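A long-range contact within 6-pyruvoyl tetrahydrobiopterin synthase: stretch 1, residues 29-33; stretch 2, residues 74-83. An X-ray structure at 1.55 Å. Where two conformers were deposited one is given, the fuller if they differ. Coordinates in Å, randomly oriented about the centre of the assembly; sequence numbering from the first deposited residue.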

# COMPACT_ATOMS: atom_id res chain seq x y z
N LEU A 29 -4.08 10.58 6.46
CA LEU A 29 -4.69 11.76 7.11
C LEU A 29 -3.76 12.86 7.59
O LEU A 29 -4.19 13.99 7.77
CB LEU A 29 -5.42 11.34 8.36
CG LEU A 29 -6.93 11.30 8.43
CD1 LEU A 29 -7.30 10.58 9.74
CD2 LEU A 29 -7.52 12.72 8.40
N PHE A 30 -2.52 12.51 7.92
CA PHE A 30 -1.52 13.43 8.49
C PHE A 30 -0.85 14.02 7.26
O PHE A 30 0.35 13.79 6.96
CB PHE A 30 -0.46 12.71 9.33
CG PHE A 30 -1.00 11.89 10.43
CD1 PHE A 30 -2.33 12.00 10.83
CD2 PHE A 30 -0.17 10.98 11.08
CE1 PHE A 30 -2.82 11.22 11.85
CE2 PHE A 30 -0.66 10.20 12.10
CZ PHE A 30 -1.99 10.33 12.48
N SER A 31 -1.66 14.78 6.55
CA SER A 31 -1.29 15.32 5.24
C SER A 31 -1.47 16.83 5.20
O SER A 31 -2.35 17.39 5.88
CB SER A 31 -2.15 14.71 4.13
OG SER A 31 -3.54 14.96 4.35
N PHE A 32 -0.64 17.47 4.40
CA PHE A 32 -0.83 18.88 4.07
C PHE A 32 -0.59 19.04 2.59
O PHE A 32 0.49 18.74 2.09
CB PHE A 32 -0.01 19.88 4.92
CG PHE A 32 1.45 19.55 5.12
CD1 PHE A 32 2.44 20.26 4.43
CD2 PHE A 32 1.86 18.60 6.07
CE1 PHE A 32 3.79 20.02 4.71
CE2 PHE A 32 3.19 18.34 6.26
CZ PHE A 32 4.15 19.04 5.58
N ASN A 33 -1.64 19.43 1.88
CA ASN A 33 -1.59 19.55 0.46
C ASN A 33 -1.30 20.99 0.10
O ASN A 33 -2.12 21.88 0.33
CB ASN A 33 -2.94 19.11 -0.09
CG ASN A 33 -3.28 17.64 0.27
OD1 ASN A 33 -2.45 16.87 0.79
ND2 ASN A 33 -4.54 17.29 0.08
N LEU A 74 -1.29 11.80 20.32
CA LEU A 74 -0.33 11.95 19.22
C LEU A 74 -1.04 12.28 17.92
O LEU A 74 -0.65 13.21 17.21
CB LEU A 74 0.53 10.69 19.02
CG LEU A 74 1.25 10.21 20.27
CD1 LEU A 74 2.19 9.04 19.92
CD2 LEU A 74 2.03 11.36 20.98
N LYS A 75 -2.10 11.55 17.63
CA LYS A 75 -2.81 11.76 16.39
C LYS A 75 -3.45 13.15 16.35
O LYS A 75 -3.42 13.81 15.31
CB LYS A 75 -3.86 10.69 16.20
CG LYS A 75 -3.28 9.29 15.88
CD LYS A 75 -4.40 8.29 15.60
CE LYS A 75 -3.92 7.10 14.78
NZ LYS A 75 -4.99 6.02 14.64
N GLU A 76 -4.04 13.55 17.47
CA GLU A 76 -4.72 14.85 17.55
C GLU A 76 -3.75 15.97 17.25
O GLU A 76 -4.04 16.85 16.44
CB GLU A 76 -5.34 15.05 18.94
CG GLU A 76 -5.99 16.40 19.15
CD GLU A 76 -6.51 16.55 20.56
OE1 GLU A 76 -7.09 15.58 21.09
OE2 GLU A 76 -6.32 17.65 21.14
N LYS A 77 -2.56 15.89 17.86
CA LYS A 77 -1.56 16.94 17.71
C LYS A 77 -0.90 16.93 16.34
O LYS A 77 -0.69 18.01 15.76
CB LYS A 77 -0.52 16.89 18.81
CG LYS A 77 -1.12 17.07 20.21
CD LYS A 77 -1.97 18.33 20.36
CE LYS A 77 -2.53 18.43 21.78
NZ LYS A 77 -3.50 19.54 21.82
N VAL A 78 -0.62 15.75 15.76
CA VAL A 78 -0.12 15.70 14.37
C VAL A 78 -1.15 16.28 13.39
O VAL A 78 -0.81 17.08 12.52
CB VAL A 78 0.30 14.27 13.92
CG1 VAL A 78 0.67 14.24 12.42
CG2 VAL A 78 1.47 13.74 14.82
N ARG A 79 -2.42 15.93 13.55
CA ARG A 79 -3.46 16.47 12.67
C ARG A 79 -3.52 18.00 12.80
O ARG A 79 -3.66 18.69 11.81
CB ARG A 79 -4.84 15.88 12.97
CG ARG A 79 -5.00 14.40 12.61
CD ARG A 79 -6.43 13.86 12.90
NE ARG A 79 -7.18 14.65 13.90
CZ ARG A 79 -7.54 14.26 15.13
NH1 ARG A 79 -7.25 13.04 15.64
NH2 ARG A 79 -8.23 15.12 15.89
N LYS A 80 -3.43 18.51 14.02
CA LYS A 80 -3.48 19.96 14.26
C LYS A 80 -2.36 20.70 13.50
O LYS A 80 -2.61 21.70 12.81
CB LYS A 80 -3.39 20.25 15.76
CG LYS A 80 -3.46 21.73 16.08
CD LYS A 80 -3.47 22.00 17.58
CE LYS A 80 -3.75 23.48 17.83
NZ LYS A 80 -3.40 23.89 19.22
N VAL A 81 -1.13 20.20 13.62
CA VAL A 81 0.03 20.81 12.95
C VAL A 81 -0.14 20.72 11.45
O VAL A 81 0.01 21.71 10.74
CB VAL A 81 1.36 20.18 13.39
CG1 VAL A 81 2.54 20.71 12.57
CG2 VAL A 81 1.58 20.48 14.85
N CYS A 82 -0.51 19.55 10.96
CA CYS A 82 -0.78 19.40 9.51
C CYS A 82 -1.83 20.36 9.00
O CYS A 82 -1.68 20.95 7.92
CB CYS A 82 -1.21 17.97 9.16
SG CYS A 82 0.05 16.72 9.24
N LYS A 83 -2.90 20.56 9.76
CA LYS A 83 -4.00 21.38 9.32
C LYS A 83 -3.56 22.83 9.17
O LYS A 83 -4.10 23.53 8.28
CB LYS A 83 -5.19 21.22 10.28
CG LYS A 83 -6.42 22.04 9.94
CD LYS A 83 -7.15 21.58 8.69
CE LYS A 83 -8.43 22.43 8.51
NZ LYS A 83 -9.05 22.34 7.14

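Residues 29-33 pack against one side of the stretch of helix in residues 74-83. No hydrogen bond or salt bridge crosses between the two stretches. The contact is made by van der Waals packing, and it buries 372 Å² summed over both sides.

Leu-29 sits at the margin. Its CA-to-CB bond points sideways, and the closest approach of its side chain to the helix is Leu-29 CD1 to Arg-79 CD, 4.6 Å. The helix still covers a little of its surface. The chain turns a corner at Leu-29 and Phe-30. A weak backbone hydrogen bond from Ser-31 N to Leu-29 O, 2.9 Å long, spans this corner.

Phe-30 is the main contributor from stretch 1. It is buried, and the helix covers 111 Å² of it, more than of any other residue here. Its CA-to-CB bond points sideways. With chi1 in the m well, the ring lies along the helix and reaches residues on successive turns. Val-78 CG1 lies over one face of the ring, 3.5 Å from Phe-30 CG. The CA-to-CB bond of Val-78 points toward stretch 1, so this short branched side chain presents a methyl group directly to the flat ring. At the far end of the ring, Phe-30 CZ is 3.8 Å from Lys-75 CG, which lies at the ring edge. Here the lysine contributes aliphatic chain, while its NZ is hydrogen-bonded elsewhere in the structure. Arg-79 CG lies 3.9 Å from Phe-30 CE1, again an aliphatic contact. Arg-79 is exposed overall, and its long chain suits this border: its CG packs beside the ring while its guanidinium extends beyond it.

Cys-82 takes up the contact next. Its CA-to-CB bond points toward stretch 1, and 84 Å² of its surface is covered, the most of any helix residue. Its SG is 3.5 Å from Phe-30 C and 4.0 Å from Phe-30 CB. The side chain is small, and its SG sits against the backbone of stretch 1.

Ser-31 has its CA-to-CB bond pointing away from the helix. It meets Cys-82 through its backbone: Ser-31 O is 3.5 Å from Cys-82 CB. Its OG is hydrogen-bonded outside the two stretches. A polar side chain is therefore accommodated without facing the apolar contact.

Phe-32 turns back, with its CA-to-CB bond pointing toward the helix. Phe-32 CB lies 3.6 Å from Cys-82 O, and Phe-32 CD2 lies 4.1 Å from Cys-82 SG. Cys-82 SG sits at the edge of the Phe-32 ring, 5.4 Å from its centroid. Phe-32 is buried, but only 32 Å² of it is covered by this helix. Cys-82 thus touches three consecutive residues of stretch 1.

Asn-33 marks the end of the contact. Its side chain does not reach the helix, and none of its surface is covered by stretch 2.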